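Long-range contacts in cellulase (Xanthomonas axonopodis pv. citri, PDB 4W7W), which probably hydrolyses the beta-1,4-glycosidic bonds of cellulose, as a family 5 glycosyl hydrolase built on an (alpha/beta)8 barrel: residues V27-A32 and N64-P69; R37-T42 and L71-Q76; K145-G150 and A179-L184; S195-S200 and F251-R256; L219-H224 and N258-F263. All blocks are in the same frame, centred on the assembly; numbering follows the deposited sequence. Where two conformers were deposited one is given.

Interaction 1: V27-A32 and N64-P69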
# COMPACT_ATOMS: atom_id res chain seq x y z
N VAL A 27 -1.54 -1.60 -9.60
CA VAL A 27 -1.92 -0.24 -9.29
C VAL A 27 -2.79 -0.16 -8.05
O VAL A 27 -3.46 -1.12 -7.68
CB VAL A 27 -2.67 0.45 -10.48
CG1 VAL A 27 -1.83 0.49 -11.74
CG2 VAL A 27 -4.01 -0.20 -10.75
N ASN A 28 -2.77 1.02 -7.44
CA ASN A 28 -3.76 1.41 -6.44
C ASN A 28 -5.03 1.85 -7.15
O ASN A 28 -4.98 2.69 -8.06
CB ASN A 28 -3.26 2.59 -5.61
CG ASN A 28 -2.24 2.19 -4.58
OD1 ASN A 28 -2.60 1.96 -3.43
ND2 ASN A 28 -0.96 2.12 -4.97
N LEU A 29 -6.19 1.30 -6.75
CA LEU A 29 -7.48 1.81 -7.20
C LEU A 29 -8.02 2.64 -6.05
O LEU A 29 -8.56 2.12 -5.09
CB LEU A 29 -8.45 0.71 -7.60
CG LEU A 29 -8.04 -0.07 -8.85
CD1 LEU A 29 -9.05 -1.16 -9.20
CD2 LEU A 29 -7.85 0.84 -10.05
N SER A 30 -7.76 3.94 -6.15
CA SER A 30 -8.08 4.93 -5.12
C SER A 30 -9.51 5.43 -5.26
O SER A 30 -10.02 5.58 -6.38
CB SER A 30 -7.09 6.09 -5.24
OG SER A 30 -7.44 7.21 -4.44
N GLY A 31 -10.15 5.71 -4.12
CA GLY A 31 -11.48 6.28 -4.11
C GLY A 31 -12.25 5.98 -2.86
O GLY A 31 -13.11 6.76 -2.47
N ALA A 32 -12.01 4.83 -2.24
CA ALA A 32 -12.81 4.45 -1.08
C ALA A 32 -12.34 5.17 0.18
O ALA A 32 -13.05 5.21 1.20
CB ALA A 32 -12.82 2.95 -0.87
N ASN A 64 -1.35 -7.89 -12.28
CA ASN A 64 -1.97 -8.94 -11.50
C ASN A 64 -2.26 -8.56 -10.08
O ASN A 64 -2.67 -9.42 -9.31
CB ASN A 64 -1.12 -10.22 -11.53
CG ASN A 64 0.13 -10.11 -10.68
OD1 ASN A 64 0.50 -9.01 -10.27
ND2 ASN A 64 0.74 -11.24 -10.39
N THR A 65 -2.09 -7.28 -9.71
CA THR A 65 -2.26 -6.88 -8.31
C THR A 65 -2.95 -5.53 -8.25
O THR A 65 -2.59 -4.60 -8.95
CB THR A 65 -0.89 -6.79 -7.60
OG1 THR A 65 -0.25 -8.06 -7.68
CG2 THR A 65 -1.04 -6.45 -6.14
N ILE A 66 -3.94 -5.46 -7.37
CA ILE A 66 -4.64 -4.21 -7.08
C ILE A 66 -4.49 -3.90 -5.60
O ILE A 66 -4.81 -4.76 -4.76
CB ILE A 66 -6.13 -4.34 -7.43
CG1 ILE A 66 -6.34 -4.58 -8.93
CG2 ILE A 66 -6.90 -3.12 -6.94
CD1 ILE A 66 -5.84 -3.51 -9.85
N ARG A 67 -4.00 -2.71 -5.29
CA ARG A 67 -4.03 -2.21 -3.92
C ARG A 67 -5.30 -1.38 -3.75
O ARG A 67 -5.56 -0.50 -4.57
CB ARG A 67 -2.75 -1.42 -3.59
CG ARG A 67 -2.68 -0.92 -2.15
CD ARG A 67 -1.28 -0.47 -1.82
NE ARG A 67 -1.07 0.02 -0.46
CZ ARG A 67 -1.01 1.29 -0.10
NH1 ARG A 67 -1.31 2.28 -0.93
NH2 ARG A 67 -0.62 1.60 1.12
N LEU A 68 -6.07 -1.70 -2.72
CA LEU A 68 -7.38 -1.12 -2.48
C LEU A 68 -7.40 -0.37 -1.16
O LEU A 68 -7.61 -0.96 -0.09
CB LEU A 68 -8.44 -2.21 -2.47
CG LEU A 68 -9.87 -1.72 -2.33
CD1 LEU A 68 -10.33 -1.06 -3.63
CD2 LEU A 68 -10.81 -2.85 -1.95
N PRO A 69 -7.16 0.95 -1.21
CA PRO A 69 -7.33 1.77 -0.00
C PRO A 69 -8.78 1.77 0.47
O PRO A 69 -9.70 1.88 -0.33
CB PRO A 69 -6.96 3.18 -0.50
CG PRO A 69 -6.04 2.94 -1.66
CD PRO A 69 -6.61 1.72 -2.34
O HOH W 1 -10.19 2.67 -2.91
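Asn28 and Arg67 lie side by side and point the same way, on neighbouring parallel strands. Arg67 NH1 donates to Asn28 OD1 at 2.8 Å, and the oxygen lies near the guanidinium plane. The amide and guanidinium planes stand almost perpendicular, 85° apart. Arg67 reaches this place with CG anti to the backbone N (chi1 -177°) and a chain extended as far as NE. Its CG and CD run past the same oxygen, with Arg67 CG 3.2 Å from Asn28 OD1.

Val27 and Ile66 point to the other face, where Leu29 joins them. Ile66 CD1 lies beside Val27 CG2 at 3.9 Å, and Ile66 CG2 meets Leu29 CD1 at 3.7 Å.

The backbone rungs include Arg67 N to Val27 O at 2.9 Å and Leu29 N to Arg67 O at 2.9 Å. Past the rungs, a water donates to Leu29 O and Pro69 O and accepts from Ala32 N.

Strands 24-29 and 65-70, joined through helix 52-60, form a beta-alpha-beta unit and are the first two strands of the parallel barrel. Arg67 also forms salt bridges to Glu222 and Glu266. The guanidinium is buried, and Asn28 OD1 and the two carboxylates fix its position.

Interaction 2: R37-T42 and L71-Q76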
# COMPACT_ATOMS: atom_id res chain seq x y z
N ARG A 37 -12.50 12.95 6.24
CA ARG A 37 -13.16 13.64 7.37
C ARG A 37 -14.58 13.15 7.61
O ARG A 37 -15.12 13.27 8.72
CB ARG A 37 -13.22 15.16 7.15
CG ARG A 37 -11.88 15.88 7.16
CD ARG A 37 -12.07 17.40 7.18
NE ARG A 37 -12.66 17.91 5.93
CZ ARG A 37 -11.97 18.23 4.83
NH1 ARG A 37 -10.64 18.11 4.80
NH2 ARG A 37 -12.60 18.68 3.74
N LYS A 38 -15.19 12.61 6.56
CA LYS A 38 -16.58 12.26 6.61
C LYS A 38 -16.77 10.83 7.10
O LYS A 38 -16.33 9.90 6.44
CB LYS A 38 -17.21 12.46 5.23
CG LYS A 38 -16.80 13.77 4.58
CD LYS A 38 -18.01 14.52 4.08
CE LYS A 38 -17.62 15.87 3.52
NZ LYS A 38 -18.82 16.69 3.36
N LYS A 39 -17.43 10.67 8.25
CA LYS A 39 -17.70 9.38 8.87
C LYS A 39 -19.18 9.31 9.23
O LYS A 39 -19.62 10.11 10.05
CB LYS A 39 -16.87 9.20 10.15
CG LYS A 39 -17.10 7.86 10.86
CD LYS A 39 -16.31 7.73 12.17
CE LYS A 39 -16.44 6.36 12.80
NZ LYS A 39 -17.80 6.14 13.37
N PRO A 40 -19.94 8.38 8.65
CA PRO A 40 -19.44 7.31 7.78
C PRO A 40 -19.08 7.77 6.37
O PRO A 40 -18.36 7.09 5.64
CB PRO A 40 -20.62 6.34 7.73
CG PRO A 40 -21.83 7.19 7.95
CD PRO A 40 -21.37 8.19 8.98
N GLY A 41 -19.62 8.91 5.97
CA GLY A 41 -19.63 9.27 4.57
C GLY A 41 -20.66 8.45 3.84
O GLY A 41 -21.16 7.44 4.34
N THR A 42 -21.00 8.90 2.65
CA THR A 42 -22.01 8.23 1.84
C THR A 42 -21.42 7.73 0.53
O THR A 42 -20.79 8.49 -0.22
CB THR A 42 -23.19 9.17 1.56
OG1 THR A 42 -23.75 9.60 2.81
CG2 THR A 42 -24.28 8.48 0.73
N LEU A 71 -11.01 2.98 4.45
CA LEU A 71 -10.83 3.58 5.77
C LEU A 71 -11.23 2.68 6.91
O LEU A 71 -12.31 2.05 6.92
CB LEU A 71 -11.64 4.86 5.93
CG LEU A 71 -11.30 5.97 4.95
CD1 LEU A 71 -12.07 7.21 5.34
CD2 LEU A 71 -9.81 6.24 4.92
N TRP A 72 -10.37 2.65 7.92
CA TRP A 72 -10.66 1.98 9.18
C TRP A 72 -12.01 2.41 9.74
O TRP A 72 -12.82 1.59 10.16
CB TRP A 72 -9.50 2.28 10.14
CG TRP A 72 -9.47 1.50 11.41
CD1 TRP A 72 -10.39 0.60 11.87
CD2 TRP A 72 -8.46 1.60 12.41
NE1 TRP A 72 -10.00 0.14 13.11
CE2 TRP A 72 -8.81 0.73 13.45
CE3 TRP A 72 -7.29 2.36 12.52
CZ2 TRP A 72 -8.04 0.60 14.60
CZ3 TRP A 72 -6.53 2.25 13.66
CH2 TRP A 72 -6.91 1.37 14.69
N GLU A 73 -12.27 3.72 9.72
CA GLU A 73 -13.50 4.25 10.29
C GLU A 73 -14.75 3.81 9.55
O GLU A 73 -15.84 3.79 10.14
CB GLU A 73 -13.46 5.77 10.30
CG GLU A 73 -12.32 6.37 11.12
CD GLU A 73 -11.02 6.57 10.37
OE1 GLU A 73 -10.82 6.02 9.26
OE2 GLU A 73 -10.13 7.26 10.91
N ARG A 74 -14.61 3.50 8.25
CA ARG A 74 -15.74 3.06 7.45
C ARG A 74 -15.98 1.56 7.56
O ARG A 74 -17.14 1.14 7.51
CB ARG A 74 -15.58 3.50 5.99
CG ARG A 74 -15.66 5.01 5.86
CD ARG A 74 -15.53 5.51 4.42
NE ARG A 74 -15.74 6.95 4.40
CZ ARG A 74 -15.11 7.83 3.63
NH1 ARG A 74 -14.23 7.44 2.71
NH2 ARG A 74 -15.37 9.12 3.77
N VAL A 75 -14.92 0.76 7.76
CA VAL A 75 -15.12 -0.67 7.92
C VAL A 75 -15.40 -1.07 9.36
O VAL A 75 -15.98 -2.12 9.60
CB VAL A 75 -13.94 -1.46 7.32
CG1 VAL A 75 -12.75 -1.52 8.26
CG2 VAL A 75 -14.37 -2.85 6.90
N GLN A 76 -14.99 -0.24 10.32
CA GLN A 76 -15.17 -0.53 11.75
C GLN A 76 -15.53 0.76 12.45
O GLN A 76 -14.65 1.44 12.96
CB GLN A 76 -13.92 -1.17 12.36
CG GLN A 76 -14.18 -1.75 13.74
CD GLN A 76 -12.93 -2.31 14.41
OE1 GLN A 76 -11.82 -1.80 14.22
NE2 GLN A 76 -13.09 -3.35 15.19
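Glu73 and Lys39 make the apolar part of the contact. Glu73 CB meets Lys39 CD at 3.9 Å, and the two side chains cross at about a right angle. Lys39 CE also lies 3.7 Å from Glu73 O. The charged ends of this pair part company: Lys39 NZ donates to Pro77 O, while the Glu73 carboxylate accepts from Ser116 N and Asn111 ND2.

Arg74, next along the short helix 72-75, supplies both hydrogen bonds. Its chain is extended from CG to NE, which carries the guanidinium to the loop backbone. Arg74 NH2 donates to Lys38 O at 2.9 Å, in the carbonyl plane and on a lone pair. Arg74 NE donates to Pro40 O at 2.9 Å, tilted 34° from that carbonyl plane. The peptide bond before Pro40 is cis. Leu71 CD1 lies over one face of the guanidinium, offset toward its rim. One arginine therefore holds two carbonyls of an irregular loop, and NH1 donates to two more, Ala32 O and Phe34 O.

The loop follows strand 24-29 and the short helix follows strand 65-70. The contact thus ties two neighbouring beta-alpha loops at the C-terminal end of the barrel. Val75 of the short helix packs against helices 85-100 and 127-141, and Tyr115 of strand 114-115 lies beside Lys39 and Glu73.

Interaction 3: K145-G150 and A179-L184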
# COMPACT_ATOMS: atom_id res chain seq x y z
N LYS A 145 -6.95 -16.89 -0.94
CA LYS A 145 -5.54 -16.84 -1.38
C LYS A 145 -5.18 -15.57 -2.17
O LYS A 145 -4.01 -15.17 -2.28
CB LYS A 145 -5.17 -18.09 -2.19
CG LYS A 145 -4.91 -19.31 -1.33
CD LYS A 145 -4.40 -20.49 -2.15
CE LYS A 145 -3.42 -21.34 -1.35
NZ LYS A 145 -2.07 -20.72 -1.30
N ALA A 146 -6.18 -14.94 -2.74
CA ALA A 146 -5.97 -13.71 -3.47
C ALA A 146 -5.75 -12.50 -2.56
O ALA A 146 -5.31 -11.46 -3.06
CB ALA A 146 -7.15 -13.44 -4.39
N VAL A 147 -6.08 -12.61 -1.27
CA VAL A 147 -6.07 -11.44 -0.40
C VAL A 147 -4.74 -11.28 0.32
O VAL A 147 -4.22 -12.25 0.90
CB VAL A 147 -7.24 -11.52 0.59
CG1 VAL A 147 -7.19 -10.33 1.54
CG2 VAL A 147 -8.56 -11.57 -0.13
N ILE A 148 -4.22 -10.06 0.28
CA ILE A 148 -3.00 -9.65 0.96
C ILE A 148 -3.39 -8.59 1.98
O ILE A 148 -4.23 -7.72 1.69
CB ILE A 148 -1.99 -9.10 -0.08
CG1 ILE A 148 -1.58 -10.19 -1.07
CG2 ILE A 148 -0.79 -8.49 0.60
CD1 ILE A 148 -0.86 -9.69 -2.29
N PHE A 149 -2.80 -8.66 3.18
CA PHE A 149 -3.19 -7.74 4.27
C PHE A 149 -2.18 -6.58 4.36
O PHE A 149 -1.05 -6.77 4.80
CB PHE A 149 -3.25 -8.48 5.59
CG PHE A 149 -4.23 -9.63 5.62
CD1 PHE A 149 -5.42 -9.63 4.91
CD2 PHE A 149 -3.97 -10.72 6.42
CE1 PHE A 149 -6.30 -10.70 5.00
CE2 PHE A 149 -4.86 -11.79 6.51
CZ PHE A 149 -6.03 -11.76 5.82
N GLY A 150 -2.60 -5.39 3.94
CA GLY A 150 -1.78 -4.18 4.04
C GLY A 150 -2.06 -3.48 5.35
O GLY A 150 -2.98 -2.66 5.45
N ALA A 179 -4.99 -17.53 9.65
CA ALA A 179 -4.73 -16.93 8.34
C ALA A 179 -3.27 -17.07 7.97
O ALA A 179 -2.37 -16.73 8.75
CB ALA A 179 -5.13 -15.47 8.36
N LYS A 180 -3.03 -17.51 6.72
CA LYS A 180 -1.69 -17.69 6.18
C LYS A 180 -1.34 -16.63 5.13
O LYS A 180 -0.28 -16.69 4.53
CB LYS A 180 -1.55 -19.09 5.59
CG LYS A 180 -1.75 -20.20 6.60
CD LYS A 180 -1.60 -21.58 5.97
CE LYS A 180 -1.66 -22.69 7.01
NZ LYS A 180 -1.81 -24.03 6.38
N ASN A 181 -2.22 -15.65 4.95
CA ASN A 181 -2.09 -14.67 3.90
C ASN A 181 -0.81 -13.85 4.06
O ASN A 181 -0.31 -13.66 5.16
CB ASN A 181 -3.26 -13.70 3.93
CG ASN A 181 -4.62 -14.37 3.95
OD1 ASN A 181 -4.94 -15.11 4.88
ND2 ASN A 181 -5.44 -14.11 2.94
N LEU A 182 -0.31 -13.33 2.95
CA LEU A 182 0.81 -12.40 2.98
C LEU A 182 0.40 -11.15 3.75
O LEU A 182 -0.69 -10.59 3.51
CB LEU A 182 1.19 -12.03 1.54
CG LEU A 182 2.32 -11.01 1.40
CD1 LEU A 182 3.65 -11.48 1.98
CD2 LEU A 182 2.49 -10.65 -0.06
N ILE A 183 1.27 -10.72 4.66
CA ILE A 183 1.10 -9.48 5.41
C ILE A 183 2.16 -8.50 4.91
O ILE A 183 3.36 -8.83 4.91
CB ILE A 183 1.27 -9.71 6.93
CG1 ILE A 183 0.18 -10.62 7.46
CG2 ILE A 183 1.26 -8.37 7.65
CD1 ILE A 183 0.45 -11.10 8.88
N LEU A 184 1.72 -7.30 4.55
CA LEU A 184 2.62 -6.20 4.20
C LEU A 184 2.73 -5.28 5.42
O LEU A 184 1.74 -4.71 5.87
CB LEU A 184 2.10 -5.40 3.01
CG LEU A 184 1.90 -6.22 1.73
CD1 LEU A 184 1.44 -5.29 0.62
CD2 LEU A 184 3.15 -6.97 1.33
O HOH W 2 -1.87 -13.67 0.54
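Val147 O meets Asn181 ND2 at 3.0 Å in a nearly straight hydrogen bond. The donor stands above the carbonyl plane, 38° out of it, while the oxygen lies in the amide plane of Asn181. A water also donates to Val147 O and accepts from Leu182 N, so this carbonyl has two partners.

Ile148 packs through CG2. It touches Leu184 CG at 3.7 Å and Leu182 CD2 at 4.0 Å.

Phe149 makes two backbone rungs: Phe149 N to Leu182 O at 2.9 Å, and Leu184 N to Phe149 O at 2.8 Å. Phe149 CG lies anti to the carbonyl carbon (chi1 -59°), which brings the ring to the Asn181 side chain. There the amide, whose ND2 also donates to Phe141 O, stacks on the ring with the planes 25° apart, and Asn181 CB makes a CH-pi contact over one face. Ala179 CB comes to the ring edge, 4.1 Å from Phe149 CE2. Gly150 pairs with Leu184 in parallel register.

The two segments belong to the beta-alpha-beta unit of strand 147-150, helix 160-176 and strand 183-186. Ile174 of that helix packs on Phe149 and Ile183. Phe149 also meets helix 127-141 through Ala138 and Phe141. Ile148 and Leu184 lie against Ile106 of strand 104-109.

Interaction 4: S195-S200 and F251-R256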
# COMPACT_ATOMS: atom_id res chain seq x y z
N SER A 195 14.28 6.77 3.76
CA SER A 195 14.61 7.10 5.13
C SER A 195 14.63 5.87 6.03
O SER A 195 14.72 6.01 7.26
CB SER A 195 13.61 8.10 5.66
OG SER A 195 12.31 7.56 5.50
N TRP A 196 14.58 4.68 5.45
CA TRP A 196 14.44 3.44 6.21
C TRP A 196 15.52 3.29 7.28
O TRP A 196 15.24 2.75 8.36
CB TRP A 196 14.50 2.25 5.26
CG TRP A 196 13.98 0.98 5.83
CD1 TRP A 196 14.70 -0.09 6.25
CD2 TRP A 196 12.60 0.65 6.04
NE1 TRP A 196 13.86 -1.07 6.69
CE2 TRP A 196 12.57 -0.65 6.57
CE3 TRP A 196 11.40 1.31 5.78
CZ2 TRP A 196 11.38 -1.31 6.85
CZ3 TRP A 196 10.22 0.66 6.06
CH2 TRP A 196 10.22 -0.64 6.59
N ARG A 197 16.74 3.73 6.96
CA ARG A 197 17.89 3.50 7.81
C ARG A 197 18.29 4.74 8.60
O ARG A 197 19.29 4.72 9.33
CB ARG A 197 19.06 2.98 6.98
CG ARG A 197 18.71 1.75 6.15
CD ARG A 197 19.86 1.16 5.36
NE ARG A 197 20.64 0.31 6.22
CZ ARG A 197 21.05 -0.92 5.96
NH1 ARG A 197 21.77 -1.53 6.88
NH2 ARG A 197 20.85 -1.54 4.84
N SER A 198 17.49 5.80 8.54
CA SER A 198 17.87 7.07 9.17
C SER A 198 17.79 6.99 10.68
O SER A 198 16.76 6.59 11.24
CB SER A 198 16.94 8.18 8.73
OG SER A 198 17.26 9.39 9.41
N THR A 199 18.86 7.46 11.34
CA THR A 199 18.89 7.53 12.79
C THR A 199 18.96 8.96 13.29
O THR A 199 19.19 9.19 14.47
CB THR A 199 20.09 6.74 13.35
OG1 THR A 199 21.30 7.26 12.81
CG2 THR A 199 19.97 5.29 13.02
N SER A 200 18.74 9.94 12.41
CA SER A 200 18.87 11.34 12.82
C SER A 200 18.07 11.66 14.06
O SER A 200 18.57 12.29 14.99
CB SER A 200 18.43 12.26 11.69
OG SER A 200 19.21 12.01 10.55
N PHE A 251 17.19 0.41 1.48
CA PHE A 251 16.11 -0.49 1.84
C PHE A 251 16.31 -1.87 1.22
O PHE A 251 16.15 -2.88 1.91
CB PHE A 251 14.78 0.14 1.43
CG PHE A 251 13.58 -0.72 1.68
CD1 PHE A 251 13.11 -0.95 2.97
CD2 PHE A 251 12.89 -1.30 0.63
CE1 PHE A 251 11.99 -1.73 3.17
CE2 PHE A 251 11.77 -2.08 0.84
CZ PHE A 251 11.32 -2.28 2.12
N THR A 252 16.68 -1.90 -0.06
CA THR A 252 16.94 -3.16 -0.73
C THR A 252 18.03 -3.95 -0.02
O THR A 252 17.91 -5.15 0.22
CB THR A 252 17.31 -2.90 -2.20
OG1 THR A 252 16.22 -2.25 -2.85
CG2 THR A 252 17.65 -4.16 -2.95
N SER A 253 19.10 -3.25 0.37
CA SER A 253 20.18 -3.92 1.09
C SER A 253 19.69 -4.47 2.43
O SER A 253 20.04 -5.57 2.83
CB SER A 253 21.37 -3.00 1.30
OG SER A 253 22.51 -3.73 1.73
N TRP A 254 18.89 -3.67 3.15
CA TRP A 254 18.35 -4.10 4.43
C TRP A 254 17.53 -5.38 4.27
O TRP A 254 17.64 -6.30 5.08
CB TRP A 254 17.52 -2.98 5.04
CG TRP A 254 16.93 -3.34 6.36
CD1 TRP A 254 17.55 -3.24 7.57
CD2 TRP A 254 15.62 -3.86 6.61
NE1 TRP A 254 16.70 -3.67 8.56
CE2 TRP A 254 15.51 -4.04 8.00
CE3 TRP A 254 14.53 -4.19 5.81
CZ2 TRP A 254 14.35 -4.54 8.60
CZ3 TRP A 254 13.38 -4.67 6.41
CH2 TRP A 254 13.30 -4.83 7.78
N LEU A 255 16.71 -5.44 3.23
CA LEU A 255 15.95 -6.66 2.97
C LEU A 255 16.90 -7.85 2.81
O LEU A 255 16.71 -8.91 3.41
CB LEU A 255 15.11 -6.53 1.70
CG LEU A 255 14.01 -5.48 1.72
CD1 LEU A 255 13.46 -5.32 0.30
CD2 LEU A 255 12.92 -5.85 2.70
N ARG A 256 17.92 -7.67 1.99
CA ARG A 256 18.85 -8.74 1.71
C ARG A 256 19.61 -9.17 2.97
O ARG A 256 19.76 -10.37 3.23
CB ARG A 256 19.79 -8.33 0.58
CG ARG A 256 20.41 -9.49 -0.15
CD ARG A 256 21.15 -8.99 -1.38
NE ARG A 256 20.24 -8.76 -2.50
CZ ARG A 256 20.25 -7.71 -3.30
NH1 ARG A 256 21.15 -6.74 -3.17
NH2 ARG A 256 19.37 -7.66 -4.28
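The Trp196 indole meets Phe251 with a face and Trp254 with an edge, both on helix 243-258. Phe251 turns an edge to the indole face, a T-shaped pair with Phe251 CD1 3.5 Å from Trp196 CD2 and the planes at 77°. Towards Trp254 the roles change. Here Trp196 offers its own edge, and Trp196 NE1 sits over the Trp254 face, 3.3 Å from Trp254 CD2. These planes stand at 65°.

Trp196 CG lies anti to the backbone N (chi1 -163°), which sends the ring towards the helix. Phe251 and Trp254 share this first torsion, and they stand one helical turn apart.

Arg197 reaches alongside the helix. Its chain bends at chi3 and brings NH2 to 3.6 Å from Trp254 CB. Its guanidinium plane is nearly perpendicular to the Trp254 ring.

The three rings form an aromatic cluster. It joins the loop after strand 183-186 to a helix on the outside of the (alpha/beta)8 barrel. A type I beta turn from Ser195 to Ser198 has Trp196 and Arg197 at its two central positions.

Further out, the Arg197 guanidinium forms a salt bridge to Glu257, which also bonds Ser253 OG, and donates to Gly250 O. Trp254 NE1 donates to Glu210, and Phe221 of strand 219-226 meets Trp254 edge-to-face. Ala206 and Leu209 of helix 205-209 pack on Trp196.

Interaction 5: L219-H224 and N258-F263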
# COMPACT_ATOMS: atom_id res chain seq x y z
N LEU A 219 5.59 -12.65 5.41
CA LEU A 219 5.63 -11.21 5.63
C LEU A 219 6.45 -10.56 4.53
O LEU A 219 7.40 -11.17 4.03
CB LEU A 219 6.38 -11.00 6.95
CG LEU A 219 6.25 -9.74 7.74
CD1 LEU A 219 4.80 -9.60 8.14
CD2 LEU A 219 7.12 -9.82 8.99
N ALA A 220 6.12 -9.32 4.21
CA ALA A 220 7.00 -8.46 3.42
C ALA A 220 6.91 -7.06 3.98
O ALA A 220 5.88 -6.67 4.53
CB ALA A 220 6.65 -8.50 1.93
N PHE A 221 7.98 -6.29 3.80
CA PHE A 221 8.03 -4.93 4.28
C PHE A 221 7.60 -3.99 3.17
O PHE A 221 8.17 -4.00 2.07
CB PHE A 221 9.43 -4.63 4.82
CG PHE A 221 9.68 -5.35 6.10
CD1 PHE A 221 9.26 -4.81 7.30
CD2 PHE A 221 10.18 -6.65 6.09
CE1 PHE A 221 9.39 -5.52 8.48
CE2 PHE A 221 10.31 -7.37 7.27
CZ PHE A 221 9.92 -6.79 8.46
N GLU A 222 6.59 -3.19 3.47
CA GLU A 222 6.06 -2.22 2.53
C GLU A 222 6.76 -0.89 2.70
O GLU A 222 6.74 -0.32 3.79
CB GLU A 222 4.55 -2.04 2.79
CG GLU A 222 3.91 -1.02 1.86
CD GLU A 222 2.42 -0.88 2.08
OE1 GLU A 222 1.80 -1.86 2.53
OE2 GLU A 222 1.89 0.21 1.76
N ALA A 223 7.34 -0.40 1.60
CA ALA A 223 7.93 0.93 1.55
C ALA A 223 7.22 1.72 0.45
O ALA A 223 6.64 1.13 -0.47
CB ALA A 223 9.42 0.87 1.29
N HIS A 224 7.25 3.04 0.57
CA HIS A 224 6.74 3.95 -0.45
C HIS A 224 7.88 4.82 -0.91
O HIS A 224 8.79 5.11 -0.14
CB HIS A 224 5.63 4.85 0.09
CG HIS A 224 4.40 4.09 0.48
ND1 HIS A 224 3.26 4.71 0.93
CD2 HIS A 224 4.14 2.76 0.49
CE1 HIS A 224 2.35 3.79 1.21
NE2 HIS A 224 2.86 2.60 0.94
N ASN A 258 18.67 -9.05 6.00
CA ASN A 258 17.78 -9.66 6.97
C ASN A 258 16.97 -10.80 6.41
O ASN A 258 16.13 -11.36 7.12
CB ASN A 258 16.89 -8.58 7.60
CG ASN A 258 17.68 -7.68 8.51
OD1 ASN A 258 18.02 -8.05 9.62
ND2 ASN A 258 18.06 -6.51 8.01
N LYS A 259 17.26 -11.19 5.16
CA LYS A 259 16.59 -12.30 4.51
C LYS A 259 15.07 -12.06 4.46
O LYS A 259 14.28 -12.97 4.66
CB LYS A 259 16.91 -13.65 5.21
CG LYS A 259 18.34 -13.87 5.70
CD LYS A 259 19.37 -13.73 4.58
CE LYS A 259 20.59 -14.65 4.72
NZ LYS A 259 21.85 -13.95 5.13
N GLN A 260 14.70 -10.81 4.16
CA GLN A 260 13.30 -10.40 4.06
C GLN A 260 12.96 -10.02 2.62
O GLN A 260 13.84 -9.89 1.75
CB GLN A 260 13.01 -9.22 5.00
CG GLN A 260 13.34 -9.46 6.47
CD GLN A 260 12.56 -10.62 7.06
OE1 GLN A 260 11.35 -10.71 6.91
NE2 GLN A 260 13.25 -11.53 7.71
N LYS A 261 11.67 -9.78 2.40
CA LYS A 261 11.13 -9.35 1.11
C LYS A 261 10.47 -8.00 1.29
O LYS A 261 9.97 -7.68 2.37
CB LYS A 261 10.05 -10.33 0.63
CG LYS A 261 10.49 -11.76 0.52
CD LYS A 261 11.47 -11.94 -0.58
CE LYS A 261 11.56 -13.41 -0.95
NZ LYS A 261 12.32 -13.64 -2.19
N GLY A 262 10.41 -7.24 0.19
CA GLY A 262 9.84 -5.90 0.16
C GLY A 262 8.76 -5.74 -0.88
O GLY A 262 8.68 -6.49 -1.85
N PHE A 263 7.97 -4.70 -0.68
CA PHE A 263 6.89 -4.39 -1.60
C PHE A 263 6.77 -2.88 -1.70
O PHE A 263 6.69 -2.21 -0.68
CB PHE A 263 5.56 -4.99 -1.07
CG PHE A 263 4.48 -5.03 -2.09
CD1 PHE A 263 3.81 -3.88 -2.47
CD2 PHE A 263 4.15 -6.23 -2.72
CE1 PHE A 263 2.85 -3.90 -3.49
CE2 PHE A 263 3.19 -6.27 -3.70
CZ PHE A 263 2.56 -5.09 -4.11
O HOH W 3 10.06 -10.85 4.49
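Phe221 holds CG anti to its carbonyl carbon (chi1 -71°), and Gln260 does the same at -56° before bending at chi2. These turns bring the ring edge and the amide together. Gln260 OE1 lies in the ring plane, 3.5 Å from Phe221 CE2, and the ring and amide planes are 80° apart.

The same amide is fixed at both ends. Gln260 NE2 donates back to Asn258 O. Gln260 OE1 accepts at 2.7 Å from a water that also donates to Leu219 O and takes a hydrogen bond from Lys261 N. This water links the two segments just before the first direct backbone bond.

Parallel rungs follow. Phe221 N donates to Lys261 O at 2.8 Å. Phe263 N donates to Phe221 O, also at 2.8 Å. Ala223 N then donates to Phe263 O at 3.0 Å. Beside them, Ala220 CB rests 3.4 Å from Lys261 O.

Glu222 is extended beyond CG. Its OE2 uses the anti lone pair to accept from His224 NE2 at 2.7 Å, near the imidazole plane. His224 ND1 bonds Glu154, a residue of the glycan pocket.

The segments lie in the beta-alpha-beta unit of strand 219-226, helix 243-258 and strand 262-268. Phe251 of that helix covers Phe221 and Ala223. Strand 183-186 flanks Ala220 through Leu184, while Phe263 touches Thr297 of strand 293-301.

How the interactions relate
Interactions 1, 3 and 5 pair neighbouring strands of the same eight-stranded barrel. Interactions 3 and 5 are consecutive, with centres about 13 Å apart, and Ile183 O lies 2.9 Å from Ala220 N in a probable hydrogen bond. Interactions 1 and 5 meet across the barrel interior, where Arg67 NH2 and Glu222 OE2 form a salt bridge at 2.9 Å. Interaction 2 touches interaction 1, with centres about 17 Å apart: Ala32 O lies 2.9 Å from Arg74 NH1, a probable hydrogen bond. Interaction 4 covers interaction 5 from the helix side, with centres about 11 Å apart. The Ser30 side chain is about 4 Å from a bound glucose unit, that of Trp196 about 11 Å.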